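Local coordinates for CYCLIN domain-containing protein (Chaetomium thermophilum, PDB 6Z3U), which probably serves as the cyclin H-type regulatory subunit of a CDK-activating kinase complex, controlling the activity of its cyclin-dependent protein kinase partner, at residues 243-246 with 247-251; 232-235 with 236-240. One frame throughout, in Å; residues are numbered along the deposited sequence.

Contact 1: residues 243-246 with 247-251; sequences ALSL and ADRGL
At the helix-to-helix junction of helices 236-247 and 249-261, L244 and D248 form the last hydrogen-bonded turn before the chain changes direction. D248 N donates to L244 O at 2.7 Å, nearly straight at 163°, and A247 N donates to A243 O at 3.1 Å. D248 then leaves helical geometry and becomes the N-cap of the next helix, so a single residue ends one helix and starts the other. Its carboxylate reaches forward to the new first turn, where OD1 accepts a weak capping bond from L251 N at 3.4 Å, while OD2 forms a salt bridge with R209. On the flank of the junction, the R249 chain leaves with CG anti to its own N (chi1 -170°), which brings CG to 3.8 Å from S245 OG. That hydroxyl lies over one face of the guanidinium, whose NH2 is paired with E323 of helix 313-330. R326 of the same helix donates a hydrogen bond to S245 O. Across the bend the leucines approach by single methyls, L244 CD1 and L251 CD1 lying 4.4 Å apart, and L251 continues onto L210 and A213 of helix 207-221.

Contact 2: residues 232-235 with 236-240; sequences FHFT and PSQIM
T235 O accepts I239 N at 2.7 Å and 169°, the first main-chain bond of helix 236-247, which sets T235 at the N-cap and P236 at the first helical position. The proline has no N-H to leave without a partner there. Before the cap, F234 and T235 are extended, carrying the chain in from the short helix 230-233. The T235 N-H is taken by the side chain of Q238, whose OE1 lies 3.0 Å from T235 N; the bond is nearly straight at the hydrogen, but the donor sits well above the carbonyl plane of the amide. With CG beside its own backbone N (chi1 -65°) and the chain extended beyond, Q238 folds back along the helix start to reach it. This is one half of a capping box, the side chain three residues after the N-cap gripping the cap's N-H; the T235 hydroxyl makes no capping bond in return and instead bonds weakly to G57 O of the RING-type domain-containing protein. The other end of the Q238 amide, NE2, is held by V60 O of that neighbouring chain. Q238 OE1 also lies at the edge of the F234 ring, 3.7 Å from F234 CD1, with ring and amide planes 72° apart. With the Q238 amide cut back to an alanine here, T235 N and V60 O of the neighbouring chain would probably both be left without their partner. On another side of F234, its CB meets I239 CG1 at 3.6 Å, an apolar touch between the residue before the cap and the fourth of the helix, as in a hydrophobic staple. S237 OG packs beside T235 CG2, 3.6 Å away.

Contacts 2 and 1 mark the beginning and end of one helix, 236-247, and follow each other in sequence with their centres about 15 Å apart; beyond that continuity they do not touch. Both belong to the cyclin C-terminal domain, and helix 313-330 runs past both, offering T321 and C325 to contact 2 and R326 and L329 to contact 1. Their surroundings otherwise differ. The centre of contact 2 lies about 14 Å from the centre of the chain, and the contact is buried against the RING-type domain-containing protein, so this helix start forms part of a subunit interface. Contact 1, its centre about 24 Å from that of the chain, is only partly buried and meets no other protein chain of the assembly.

Contact 1: residues 243-246 with 247-251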
# COMPACT_ATOMS: atom_id res chain seq x y z
N ALA A 243 -23.65 -5.21 2.55
CA ALA A 243 -24.15 -3.91 2.98
C ALA A 243 -25.19 -3.38 1.99
O ALA A 243 -26.18 -2.77 2.40
CB ALA A 243 -23.00 -2.92 3.13
N LEU A 244 -24.97 -3.60 0.70
CA LEU A 244 -25.97 -3.20 -0.30
C LEU A 244 -27.22 -4.07 -0.19
O LEU A 244 -28.34 -3.57 -0.35
CB LEU A 244 -25.37 -3.29 -1.70
CG LEU A 244 -26.32 -3.04 -2.87
CD1 LEU A 244 -26.95 -1.66 -2.79
CD2 LEU A 244 -25.59 -3.22 -4.20
N SER A 245 -27.05 -5.36 0.09
CA SER A 245 -28.20 -6.24 0.26
C SER A 245 -29.07 -5.78 1.43
O SER A 245 -30.30 -5.92 1.38
CB SER A 245 -27.74 -7.68 0.48
OG SER A 245 -28.84 -8.57 0.44
N LEU A 246 -28.46 -5.25 2.48
CA LEU A 246 -29.23 -4.72 3.60
C LEU A 246 -29.93 -3.42 3.22
O LEU A 246 -31.04 -3.15 3.69
CB LEU A 246 -28.31 -4.50 4.80
CG LEU A 246 -27.77 -5.77 5.46
CD1 LEU A 246 -26.51 -5.47 6.25
CD2 LEU A 246 -28.82 -6.39 6.36
N ALA A 247 -29.30 -2.60 2.37
CA ALA A 247 -29.91 -1.34 1.96
C ALA A 247 -31.01 -1.56 0.93
O ALA A 247 -32.05 -0.90 0.98
CB ALA A 247 -28.84 -0.41 1.40
N ASP A 248 -30.80 -2.49 -0.01
CA ASP A 248 -31.79 -2.76 -1.05
C ASP A 248 -31.50 -4.17 -1.58
O ASP A 248 -30.69 -4.34 -2.49
CB ASP A 248 -31.74 -1.72 -2.16
CG ASP A 248 -32.92 -1.80 -3.10
OD1 ASP A 248 -33.38 -2.93 -3.40
OD2 ASP A 248 -33.40 -0.74 -3.55
N ARG A 249 -32.18 -5.16 -1.00
CA ARG A 249 -31.94 -6.55 -1.38
C ARG A 249 -32.18 -6.78 -2.87
O ARG A 249 -31.51 -7.62 -3.48
CB ARG A 249 -32.82 -7.48 -0.55
CG ARG A 249 -32.46 -8.96 -0.70
CD ARG A 249 -33.53 -9.86 -0.08
NE ARG A 249 -33.47 -9.90 1.38
CZ ARG A 249 -32.64 -10.68 2.07
NH1 ARG A 249 -32.66 -10.65 3.40
NH2 ARG A 249 -31.78 -11.47 1.45
N GLY A 250 -33.13 -6.05 -3.46
CA GLY A 250 -33.40 -6.23 -4.87
C GLY A 250 -32.20 -5.93 -5.75
O GLY A 250 -31.90 -6.68 -6.68
N LEU A 251 -31.51 -4.83 -5.46
CA LEU A 251 -30.34 -4.46 -6.26
C LEU A 251 -29.22 -5.48 -6.09
O LEU A 251 -28.56 -5.85 -7.07
CB LEU A 251 -29.86 -3.07 -5.86
CG LEU A 251 -30.80 -1.91 -6.15
CD1 LEU A 251 -30.21 -0.61 -5.63
CD2 LEU A 251 -31.11 -1.80 -7.64

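Contact 2: residues 232-235 with 236-240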
# COMPACT_ATOMS: atom_id res chain seq x y z
N PHE A 232 -12.60 -10.63 8.68
CA PHE A 232 -11.86 -11.87 8.87
C PHE A 232 -12.47 -13.05 8.12
O PHE A 232 -11.76 -14.02 7.83
CB PHE A 232 -11.78 -12.23 10.36
CG PHE A 232 -11.11 -11.18 11.20
CD1 PHE A 232 -9.79 -10.82 10.95
CD2 PHE A 232 -11.78 -10.58 12.25
CE1 PHE A 232 -9.17 -9.86 11.73
CE2 PHE A 232 -11.16 -9.63 13.03
CZ PHE A 232 -9.86 -9.27 12.77
N HIS A 233 -13.76 -12.99 7.79
CA HIS A 233 -14.46 -14.11 7.18
C HIS A 233 -14.98 -13.83 5.78
O HIS A 233 -15.44 -14.77 5.12
CB HIS A 233 -15.63 -14.55 8.07
CG HIS A 233 -15.27 -14.67 9.52
ND1 HIS A 233 -14.28 -15.50 9.98
CD2 HIS A 233 -15.78 -14.05 10.61
CE1 HIS A 233 -14.18 -15.39 11.29
NE2 HIS A 233 -15.09 -14.51 11.70
N PHE A 234 -14.93 -12.59 5.31
CA PHE A 234 -15.52 -12.23 4.03
C PHE A 234 -14.62 -11.26 3.29
O PHE A 234 -13.82 -10.54 3.89
CB PHE A 234 -16.92 -11.62 4.21
CG PHE A 234 -17.86 -12.48 5.00
CD1 PHE A 234 -18.48 -13.57 4.40
CD2 PHE A 234 -18.12 -12.22 6.33
CE1 PHE A 234 -19.35 -14.37 5.11
CE2 PHE A 234 -18.98 -13.02 7.05
CZ PHE A 234 -19.60 -14.09 6.44
N THR A 235 -14.74 -11.27 1.99
CA THR A 235 -13.99 -10.45 1.05
C THR A 235 -14.65 -9.09 0.89
O THR A 235 -15.87 -8.97 1.03
CB THR A 235 -13.91 -11.16 -0.30
OG1 THR A 235 -13.27 -12.43 -0.13
CG2 THR A 235 -13.14 -10.35 -1.32
N PRO A 236 -13.88 -8.03 0.61
CA PRO A 236 -14.50 -6.71 0.40
C PRO A 236 -15.67 -6.74 -0.58
O PRO A 236 -16.67 -6.05 -0.35
CB PRO A 236 -13.34 -5.87 -0.13
CG PRO A 236 -12.15 -6.44 0.57
CD PRO A 236 -12.41 -7.93 0.67
N SER A 237 -15.58 -7.53 -1.65
CA SER A 237 -16.72 -7.67 -2.54
C SER A 237 -17.89 -8.32 -1.82
O SER A 237 -19.04 -7.89 -1.95
CB SER A 237 -16.34 -8.49 -3.77
OG SER A 237 -15.98 -9.82 -3.41
N GLN A 238 -17.61 -9.36 -1.03
CA GLN A 238 -18.67 -10.03 -0.29
C GLN A 238 -19.29 -9.10 0.75
O GLN A 238 -20.51 -9.00 0.86
CB GLN A 238 -18.10 -11.29 0.38
CG GLN A 238 -17.65 -12.35 -0.61
CD GLN A 238 -16.87 -13.47 0.05
OE1 GLN A 238 -16.61 -13.44 1.25
NE2 GLN A 238 -16.48 -14.47 -0.74
N ILE A 239 -18.45 -8.40 1.52
CA ILE A 239 -18.96 -7.45 2.50
C ILE A 239 -19.72 -6.32 1.80
O ILE A 239 -20.79 -5.90 2.25
CB ILE A 239 -17.81 -6.90 3.36
CG1 ILE A 239 -17.16 -8.02 4.17
CG2 ILE A 239 -18.31 -5.80 4.28
CD1 ILE A 239 -15.89 -7.61 4.88
N MET A 240 -19.17 -5.82 0.69
CA MET A 240 -19.81 -4.73 -0.03
C MET A 240 -21.21 -5.12 -0.50
O MET A 240 -22.17 -4.37 -0.31
CB MET A 240 -18.94 -4.30 -1.22
CG MET A 240 -19.57 -3.25 -2.11
SD MET A 240 -20.57 -3.98 -3.42
CE MET A 240 -22.03 -2.96 -3.33